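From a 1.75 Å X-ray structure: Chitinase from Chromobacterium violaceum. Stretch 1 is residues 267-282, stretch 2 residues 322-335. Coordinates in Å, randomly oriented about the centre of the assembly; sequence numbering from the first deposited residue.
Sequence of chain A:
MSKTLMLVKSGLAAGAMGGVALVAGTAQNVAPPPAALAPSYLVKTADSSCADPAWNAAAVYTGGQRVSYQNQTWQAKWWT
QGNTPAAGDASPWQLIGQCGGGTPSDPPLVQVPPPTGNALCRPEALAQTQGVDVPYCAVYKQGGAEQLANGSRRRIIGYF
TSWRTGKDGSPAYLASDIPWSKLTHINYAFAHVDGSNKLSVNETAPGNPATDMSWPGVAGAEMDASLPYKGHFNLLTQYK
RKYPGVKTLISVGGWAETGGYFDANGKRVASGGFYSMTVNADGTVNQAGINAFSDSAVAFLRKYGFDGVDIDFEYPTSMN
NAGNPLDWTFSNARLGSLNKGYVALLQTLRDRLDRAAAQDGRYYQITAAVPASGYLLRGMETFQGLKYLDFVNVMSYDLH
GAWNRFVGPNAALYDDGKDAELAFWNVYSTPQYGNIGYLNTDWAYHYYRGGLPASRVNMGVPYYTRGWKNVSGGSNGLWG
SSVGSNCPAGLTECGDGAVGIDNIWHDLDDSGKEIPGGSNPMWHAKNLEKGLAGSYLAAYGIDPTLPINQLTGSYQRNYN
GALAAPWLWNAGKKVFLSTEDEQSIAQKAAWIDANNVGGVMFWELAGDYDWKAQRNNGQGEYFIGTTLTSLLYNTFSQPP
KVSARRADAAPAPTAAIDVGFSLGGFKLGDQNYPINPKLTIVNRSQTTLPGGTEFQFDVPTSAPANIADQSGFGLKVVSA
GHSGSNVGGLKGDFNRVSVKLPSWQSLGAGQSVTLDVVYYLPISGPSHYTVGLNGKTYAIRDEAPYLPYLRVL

Stretch 1 (267-282) KRVASGGFYSMTVNAD
Stretch 2, residues 322-335: AGNPLDWTFSNARL

The two stretches bury 692 Å² between them; Arg334, Tyr275 and Phe330 cover the most, just under half together. Stretch 1 runs as a short strand at 268-269, a loop, and a helix that ends at Thr278; Val279 is the first residue to leave helical angles (phi/psi -136/124). Stretch 2 has a 3-10 segment at 325-327, then a helix from Trp328, and a type I turn from Ser331 to Arg334. The two stretches run in the same sense: Gly272 CA lies 6.0 Å from Phe330 CA, Tyr275 CA 6.2 Å from Ser331 CA, and Val279 CA 7.1 Å from Arg334 CA.

Arg334 covers the most surface. Its CB points toward stretch 1, and chi1 to chi3 are m, t, t with chi4 at 79°. This extended chain carries the guanidinium to the end of the helix. Arg334 NE donates to Val279 O at 2.9 Å, and Arg334 NH2 donates to the same Val279 O, a carbonyl just past the helix, at 3.3 Å. Arg334 NH1 turns back to its own stretch and donates to Phe330 O at 3.1 Å, so one side chain ties the two together. Water 4 accepts from Arg334 NH2 and donates to Ser276 O. The aliphatic part is used too: Arg334 CG packs on Val279 CG1 at 3.7 Å.

Tyr275 is buried in the helix, chi1 m and chi2 -73°. Its flat ring takes Ser331 CB over one face, 3.8 Å from the centroid. Tyr275 CE2 approaches Asp327 CB at 3.6 Å, and Tyr275 CB meets Phe330 CB at 3.9 Å. The hydroxyl reaches past Asp327 to water 3, which accepts from Tyr275 OH (2.7 Å) and Asn324 N (2.8 Å) and donates to Asp327 OD2 (2.6 Å). Gly323 leaves room here; a CB would lie 2.9 Å from Tyr275 OH.

Phe330, chi1 m and chi2 -78°, lays its ring flat over Gly272, which has no side chain to hold it off. Gly272 CA stands 3.4 Å from the ring centroid, 5° off the normal. Ala270 O lies at the ring edge, 3.4 Å from Phe330 CZ. Gly272 has phi/psi 110/-24, which calls for glycine, and a CB would clash with Phe330 CE1 at 2.9 Å.

A salt bridge ties the start of the strand to stretch 2. Arg268, t, t, t with chi4 -81°, places NH2 2.8 Å from Asp327 OD1. Asp327 is m, with chi2 -22°; its second oxygen, OD2, is left for waters 1 and 3. Water 1 joins Arg268 NH2 to Asp327 OD2. Leu326 CB covers one guanidinium face, 3.7 Å from Arg268 NH1.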

# COMPACT_ATOMS: atom_id res chain seq x y z
N LYS A 267 -14.21 -7.15 -22.65
CA LYS A 267 -13.08 -6.50 -23.33
C LYS A 267 -12.63 -5.25 -22.58
O LYS A 267 -13.45 -4.53 -22.02
CB LYS A 267 -13.45 -6.15 -24.77
CG LYS A 267 -13.74 -7.33 -25.67
CD LYS A 267 -14.01 -6.86 -27.10
CE LYS A 267 -14.39 -8.02 -28.02
NZ LYS A 267 -15.72 -8.62 -27.68
N ARG A 268 -11.33 -4.98 -22.60
CA ARG A 268 -10.80 -3.81 -21.90
C ARG A 268 -10.74 -2.59 -22.81
O ARG A 268 -10.24 -2.66 -23.93
CB ARG A 268 -9.41 -4.12 -21.34
CG ARG A 268 -8.85 -3.07 -20.39
CD ARG A 268 -7.51 -3.54 -19.86
NE ARG A 268 -6.89 -2.61 -18.92
CZ ARG A 268 -6.21 -1.53 -19.29
NH1 ARG A 268 -6.08 -1.23 -20.58
NH2 ARG A 268 -5.67 -0.75 -18.36
N VAL A 269 -11.26 -1.47 -22.32
CA VAL A 269 -11.22 -0.19 -23.03
C VAL A 269 -10.00 0.59 -22.55
O VAL A 269 -9.89 0.90 -21.37
CB VAL A 269 -12.50 0.64 -22.80
CG1 VAL A 269 -12.42 1.97 -23.53
CG2 VAL A 269 -13.74 -0.13 -23.24
N ALA A 270 -9.07 0.89 -23.46
CA ALA A 270 -7.82 1.56 -23.08
C ALA A 270 -8.03 3.07 -23.04
O ALA A 270 -7.55 3.80 -23.91
CB ALA A 270 -6.70 1.19 -24.05
N SER A 271 -8.74 3.52 -22.02
CA SER A 271 -9.16 4.92 -21.89
C SER A 271 -8.08 5.83 -21.29
O SER A 271 -8.10 7.04 -21.50
CB SER A 271 -10.41 4.99 -21.02
OG SER A 271 -10.11 4.59 -19.69
N GLY A 272 -7.17 5.25 -20.52
CA GLY A 272 -6.13 6.03 -19.86
C GLY A 272 -6.32 6.09 -18.35
O GLY A 272 -5.36 6.30 -17.61
N GLY A 273 -7.56 5.91 -17.89
CA GLY A 273 -7.87 5.88 -16.47
C GLY A 273 -7.23 7.00 -15.65
O GLY A 273 -7.36 8.17 -15.99
N PHE A 274 -6.55 6.62 -14.58
CA PHE A 274 -5.86 7.59 -13.72
C PHE A 274 -4.83 8.43 -14.47
O PHE A 274 -4.61 9.59 -14.13
CB PHE A 274 -5.16 6.85 -12.57
CG PHE A 274 -6.04 6.58 -11.37
CD1 PHE A 274 -6.41 7.61 -10.52
CD2 PHE A 274 -6.45 5.30 -11.08
CE1 PHE A 274 -7.20 7.37 -9.41
CE2 PHE A 274 -7.25 5.05 -9.97
CZ PHE A 274 -7.62 6.08 -9.14
N TYR A 275 -4.16 7.85 -15.46
CA TYR A 275 -3.10 8.59 -16.14
C TYR A 275 -3.66 9.81 -16.87
O TYR A 275 -3.13 10.92 -16.74
CB TYR A 275 -2.36 7.69 -17.13
CG TYR A 275 -1.63 6.54 -16.48
CD1 TYR A 275 -0.46 6.76 -15.76
CD2 TYR A 275 -2.10 5.24 -16.59
CE1 TYR A 275 0.22 5.72 -15.16
CE2 TYR A 275 -1.43 4.18 -16.00
CZ TYR A 275 -0.26 4.43 -15.29
OH TYR A 275 0.42 3.39 -14.71
N SER A 276 -4.74 9.61 -17.61
CA SER A 276 -5.30 10.69 -18.41
C SER A 276 -6.15 11.61 -17.53
O SER A 276 -6.30 12.79 -17.82
CB SER A 276 -6.10 10.13 -19.59
OG SER A 276 -6.99 9.11 -19.16
N MET A 277 -6.69 11.07 -16.44
CA MET A 277 -7.51 11.87 -15.54
C MET A 277 -6.66 12.86 -14.75
O MET A 277 -7.11 13.97 -14.47
CB MET A 277 -8.32 10.97 -14.57
CG MET A 277 -9.22 11.74 -13.58
SD MET A 277 -8.43 12.10 -11.98
CE MET A 277 -8.55 10.48 -11.24
N THR A 278 -5.42 12.47 -14.41
CA THR A 278 -4.57 13.36 -13.61
C THR A 278 -3.61 14.21 -14.43
O THR A 278 -3.17 15.24 -13.95
CB THR A 278 -3.72 12.58 -12.57
OG1 THR A 278 -2.86 11.64 -13.24
CG2 THR A 278 -4.62 11.83 -11.60
N VAL A 279 -3.25 13.77 -15.63
CA VAL A 279 -2.25 14.49 -16.43
C VAL A 279 -2.73 14.58 -17.88
O VAL A 279 -3.04 13.56 -18.50
CB VAL A 279 -0.86 13.80 -16.38
CG1 VAL A 279 0.16 14.53 -17.27
CG2 VAL A 279 -0.33 13.74 -14.93
N ASN A 280 -2.82 15.80 -18.39
CA ASN A 280 -3.15 16.01 -19.80
C ASN A 280 -2.10 15.41 -20.72
O ASN A 280 -0.97 15.19 -20.32
CB ASN A 280 -3.30 17.50 -20.11
CG ASN A 280 -4.43 18.15 -19.35
OD1 ASN A 280 -5.55 17.63 -19.33
ND2 ASN A 280 -4.15 19.29 -18.74
N ALA A 281 -2.47 15.20 -21.98
CA ALA A 281 -1.54 14.65 -22.95
C ALA A 281 -0.31 15.54 -23.15
O ALA A 281 0.73 15.05 -23.59
CB ALA A 281 -2.25 14.42 -24.28
N ASP A 282 -0.42 16.82 -22.82
CA ASP A 282 0.72 17.73 -23.00
C ASP A 282 1.62 17.83 -21.77
O ASP A 282 2.54 18.66 -21.73
CB ASP A 282 0.23 19.14 -23.40
CG ASP A 282 -0.51 19.86 -22.28
OD1 ASP A 282 -0.71 19.29 -21.19
OD2 ASP A 282 -0.93 21.02 -22.51
N ALA A 322 6.98 1.06 -16.01
CA ALA A 322 6.61 0.53 -14.70
C ALA A 322 5.13 0.16 -14.64
O ALA A 322 4.72 -0.67 -13.84
CB ALA A 322 6.94 1.53 -13.61
N GLY A 323 4.33 0.78 -15.50
CA GLY A 323 2.91 0.54 -15.49
C GLY A 323 2.53 -0.81 -16.08
O GLY A 323 3.38 -1.53 -16.61
N ASN A 324 1.25 -1.17 -15.94
CA ASN A 324 0.67 -2.28 -16.70
C ASN A 324 1.04 -2.06 -18.16
O ASN A 324 0.84 -0.95 -18.66
CB ASN A 324 -0.85 -2.32 -16.49
CG ASN A 324 -1.52 -3.55 -17.09
OD1 ASN A 324 -1.18 -3.99 -18.19
ND2 ASN A 324 -2.51 -4.08 -16.38
N PRO A 325 1.62 -3.07 -18.83
CA PRO A 325 2.02 -2.88 -20.23
C PRO A 325 0.90 -2.32 -21.11
O PRO A 325 1.17 -1.61 -22.08
CB PRO A 325 2.41 -4.29 -20.68
CG PRO A 325 2.86 -4.96 -19.44
CD PRO A 325 1.99 -4.41 -18.33
N LEU A 326 -0.34 -2.63 -20.76
CA LEU A 326 -1.50 -2.12 -21.49
C LEU A 326 -1.66 -0.60 -21.37
O LEU A 326 -2.41 0.01 -22.13
CB LEU A 326 -2.77 -2.81 -20.98
CG LEU A 326 -2.85 -4.31 -21.25
CD1 LEU A 326 -4.07 -4.89 -20.56
CD2 LEU A 326 -2.89 -4.56 -22.74
N ASP A 327 -0.97 -0.00 -20.40
CA ASP A 327 -1.06 1.43 -20.12
C ASP A 327 0.13 2.25 -20.62
O ASP A 327 0.14 3.47 -20.45
CB ASP A 327 -1.20 1.65 -18.61
CG ASP A 327 -2.44 1.03 -18.04
OD1 ASP A 327 -3.40 0.80 -18.81
OD2 ASP A 327 -2.48 0.78 -16.81
N TRP A 328 1.13 1.61 -21.20
CA TRP A 328 2.39 2.31 -21.49
C TRP A 328 2.25 3.50 -22.44
O TRP A 328 2.98 4.49 -22.29
CB TRP A 328 3.42 1.33 -22.06
CG TRP A 328 3.99 0.42 -21.02
CD1 TRP A 328 3.75 0.46 -19.68
CD2 TRP A 328 4.88 -0.68 -21.24
NE1 TRP A 328 4.44 -0.54 -19.04
CE2 TRP A 328 5.14 -1.26 -19.98
CE3 TRP A 328 5.48 -1.23 -22.38
CZ2 TRP A 328 5.98 -2.36 -19.83
CZ3 TRP A 328 6.31 -2.33 -22.22
CH2 TRP A 328 6.55 -2.89 -20.96
N THR A 329 1.33 3.43 -23.39
CA THR A 329 1.13 4.57 -24.29
C THR A 329 0.65 5.81 -23.54
O THR A 329 0.84 6.93 -23.99
CB THR A 329 0.14 4.24 -25.42
OG1 THR A 329 -1.17 4.06 -24.89
CG2 THR A 329 0.58 2.98 -26.16
N PHE A 330 0.03 5.59 -22.38
CA PHE A 330 -0.35 6.71 -21.51
C PHE A 330 0.73 7.04 -20.51
O PHE A 330 1.09 8.21 -20.32
CB PHE A 330 -1.65 6.40 -20.75
CG PHE A 330 -2.85 6.28 -21.63
CD1 PHE A 330 -3.48 7.42 -22.11
CD2 PHE A 330 -3.37 5.04 -21.96
CE1 PHE A 330 -4.59 7.32 -22.93
CE2 PHE A 330 -4.49 4.93 -22.78
CZ PHE A 330 -5.10 6.08 -23.26
N SER A 331 1.24 6.02 -19.83
CA SER A 331 2.10 6.25 -18.69
C SER A 331 3.48 6.75 -19.11
O SER A 331 4.01 7.69 -18.52
CB SER A 331 2.24 4.96 -17.85
OG SER A 331 2.81 3.91 -18.61
N ASN A 332 4.06 6.14 -20.13
CA ASN A 332 5.40 6.53 -20.56
C ASN A 332 5.44 7.94 -21.16
O ASN A 332 6.49 8.59 -21.17
CB ASN A 332 5.96 5.50 -21.54
CG ASN A 332 6.36 4.20 -20.84
OD1 ASN A 332 6.56 4.17 -19.62
ND2 ASN A 332 6.50 3.12 -21.62
N ALA A 333 4.30 8.43 -21.63
CA ALA A 333 4.22 9.78 -22.17
C ALA A 333 4.09 10.84 -21.07
O ALA A 333 4.16 12.04 -21.34
CB ALA A 333 3.04 9.88 -23.15
N ARG A 334 3.93 10.40 -19.83
CA ARG A 334 3.63 11.31 -18.73
C ARG A 334 4.63 11.21 -17.57
O ARG A 334 4.39 11.78 -16.51
CB ARG A 334 2.22 11.02 -18.19
CG ARG A 334 1.08 11.45 -19.10
CD ARG A 334 -0.23 10.77 -18.67
NE ARG A 334 -1.39 11.36 -19.35
CZ ARG A 334 -1.75 11.07 -20.60
NH1 ARG A 334 -1.05 10.19 -21.32
NH2 ARG A 334 -2.81 11.66 -21.13
N LEU A 335 5.73 10.49 -17.76
CA LEU A 335 6.60 10.14 -16.63
C LEU A 335 6.99 11.34 -15.77
O LEU A 335 6.94 11.26 -14.54
CB LEU A 335 7.86 9.44 -17.12
CG LEU A 335 7.66 8.12 -17.88
CD1 LEU A 335 9.00 7.59 -18.38
CD2 LEU A 335 6.92 7.09 -17.01
O HOH W 1 -4.47 -0.63 -15.66
O HOH W 2 -4.89 1.45 -21.15
O HOH W 3 -0.47 0.90 -15.16
O HOH W 4 -5.47 13.31 -20.58
O HOH W 5 3.55 14.62 -21.61